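Glutamine synthetase (PDB 5ZLI) belongs to the glutamine synthetase family as a type I beta enzyme, assembled from twelve copies of a chain that joins a beta-grasp domain to a catalytic domain. Local coordinates at residues B[150-154]-B[155-159]. Numbering follows the deposited sequence.
Sequences IKDAS and NSQYY
Asp-152 and Gln-157 stand opposite one another in the register of a tight beta hairpin, a non-hydrogen-bonded antiparallel pair whose side chains run alongside each other off the same face. The glutamine chain bends at chi2 (-67°), which brings its amide NE2 to the carboxylate; the planes of the two groups stand 61° apart. Gln-157 NE2 donates to Asp-152 OD1, and although the modelled separation is too short to be taken literally at this resolution, the pairing of amide donor with carboxylate acceptor is chemically sound.

On the other face of the ribbon, Lys-151 sits beside Tyr-158: its CB meets the edge of the ring, in plane, 3.7 Å from Tyr-158 CD1. A lysine chi1 of -176° carries CG along the strand pair to 4.0 Å from Ser-156 OG, a van der Waals approach. The backbones of Lys-151 and Tyr-158 are paired as well, Lys-151 N donating to Tyr-158 O at 2.8 Å, while the return bond is weak.

A type I turn from Ala-153 to Ser-156, with Ser-154 and Asn-155 at its corner, closes the hairpin, and Ser-156 N bonds to Ala-153 O at 3.3 Å. Ala-153 and Ser-156 are a hydrogen-bonded pair on the face of Lys-151 and Tyr-158, and the serine hydroxyl suits its place by bonding to Tyr-159 O of a second subunit.

The strand 156-159 also pairs with a strand of that subunit, where the two Tyr-158 rings meet, so the sheet continues across the interface. Each face of the hairpin mixes polar and nonpolar groups, Ile-150 and Tyr-159 sharing the side of Asp-152, whose carboxylate takes the amide N-H on OD1 and a salt bridge from Lys-469 of the same chain on OD2.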
loop_
_atom_site.group_PDB
_atom_site.type_symbol
_atom_site.label_atom_id
_atom_site.label_comp_id
_atom_site.label_asym_id
_atom_site.label_seq_id
_atom_site.Cartn_x
_atom_site.Cartn_y
_atom_site.Cartn_z
ATOM N N ILE B 150 -13.652 21.832 -7.550
ATOM C CA ILE B 150 -15.035 22.024 -7.954
ATOM C C ILE B 150 -15.510 20.831 -8.766
ATOM O O ILE B 150 -14.723 20.125 -9.402
ATOM C CB ILE B 150 -15.220 23.331 -8.747
ATOM C CG1 ILE B 150 -14.471 24.476 -8.079
ATOM C CG2 ILE B 150 -16.683 23.673 -8.892
ATOM C CD1 ILE B 150 -14.300 25.627 -9.000
ATOM N N LYS B 151 -16.815 20.590 -8.712
ATOM C CA LYS B 151 -17.434 19.508 -9.461
ATOM C C LYS B 151 -18.862 19.909 -9.790
ATOM O O LYS B 151 -19.659 20.154 -8.872
ATOM C CB LYS B 151 -17.404 18.200 -8.657
ATOM C CG LYS B 151 -17.943 17.000 -9.378
ATOM C CD LYS B 151 -17.005 16.453 -10.411
ATOM C CE LYS B 151 -17.591 15.210 -11.048
ATOM N NZ LYS B 151 -17.982 14.231 -10.000
ATOM N N ASP B 152 -19.174 19.948 -11.101
ATOM C CA ASP B 152 -20.517 20.178 -11.649
ATOM C C ASP B 152 -20.856 18.973 -12.496
ATOM O O ASP B 152 -20.195 18.728 -13.512
ATOM C CB ASP B 152 -20.638 21.423 -12.529
ATOM C CG ASP B 152 -22.106 21.678 -12.984
ATOM O OD1 ASP B 152 -22.980 21.827 -12.098
ATOM O OD2 ASP B 152 -22.411 21.640 -14.209
ATOM N N ALA B 153 -21.855 18.207 -12.062
ATOM C CA ALA B 153 -22.245 17.019 -12.800
ATOM C C ALA B 153 -23.656 16.625 -12.408
ATOM O O ALA B 153 -24.200 17.073 -11.384
ATOM C CB ALA B 153 -21.281 15.855 -12.576
ATOM N N SER B 154 -24.212 15.750 -13.253
ATOM C CA SER B 154 -25.522 15.154 -13.053
ATOM C C SER B 154 -25.748 14.799 -11.597
ATOM O O SER B 154 -26.723 15.241 -10.989
ATOM C CB SER B 154 -25.612 13.891 -13.938
ATOM O OG SER B 154 -26.925 13.349 -14.035
ATOM N N ASN B 155 -24.803 14.079 -10.992
ATOM C CA ASN B 155 -25.000 13.448 -9.690
ATOM C C ASN B 155 -24.172 14.056 -8.562
ATOM O O ASN B 155 -24.089 13.459 -7.486
ATOM C CB ASN B 155 -24.672 11.965 -9.778
ATOM C CG ASN B 155 -23.226 11.732 -10.048
ATOM O OD1 ASN B 155 -22.698 12.258 -11.021
ATOM N ND2 ASN B 155 -22.557 10.998 -9.169
ATOM N N SER B 156 -23.490 15.173 -8.797
ATOM C CA SER B 156 -22.608 15.714 -7.775
ATOM C C SER B 156 -22.375 17.186 -8.050
ATOM O O SER B 156 -21.852 17.539 -9.107
ATOM C CB SER B 156 -21.283 14.965 -7.767
ATOM O OG SER B 156 -20.466 15.413 -6.705
ATOM N N GLN B 157 -22.702 18.026 -7.072
ATOM C CA GLN B 157 -22.213 19.391 -6.988
ATOM C C GLN B 157 -21.251 19.440 -5.813
ATOM O O GLN B 157 -21.435 18.712 -4.834
ATOM C CB GLN B 157 -23.348 20.402 -6.813
ATOM C CG GLN B 157 -24.275 20.494 -8.001
ATOM C CD GLN B 157 -23.572 21.080 -9.212
ATOM O OE1 GLN B 157 -22.823 22.033 -9.094
ATOM N NE2 GLN B 157 -23.799 20.495 -10.372
ATOM N N TYR B 158 -20.167 20.208 -5.961
ATOM C CA TYR B 158 -19.095 20.164 -4.980
ATOM C C TYR B 158 -18.097 21.287 -5.113
ATOM O O TYR B 158 -17.595 21.535 -6.208
ATOM C CB TYR B 158 -18.350 18.857 -5.098
ATOM C CG TYR B 158 -16.953 18.817 -4.497
ATOM C CD1 TYR B 158 -15.834 18.730 -5.328
ATOM C CD2 TYR B 158 -16.751 18.801 -3.113
ATOM C CE1 TYR B 158 -14.569 18.633 -4.815
ATOM C CE2 TYR B 158 -15.472 18.706 -2.582
ATOM C CZ TYR B 158 -14.386 18.620 -3.442
ATOM O OH TYR B 158 -13.103 18.523 -2.936
ATOM N N TYR B 159 -17.757 21.918 -3.993
ATOM C CA TYR B 159 -16.633 22.837 -3.936
ATOM C C TYR B 159 -15.847 22.613 -2.652
ATOM O O TYR B 159 -16.348 22.086 -1.655
ATOM C CB TYR B 159 -17.080 24.308 -4.066
ATOM C CG TYR B 159 -17.544 25.010 -2.799
ATOM C CD1 TYR B 159 -16.634 25.528 -1.876
ATOM C CD2 TYR B 159 -18.894 25.239 -2.574
ATOM C CE1 TYR B 159 -17.064 26.196 -0.740
ATOM C CE2 TYR B 159 -19.334 25.915 -1.449
ATOM C CZ TYR B 159 -18.412 26.385 -0.535
ATOM O OH TYR B 159 -18.838 27.044 0.597
#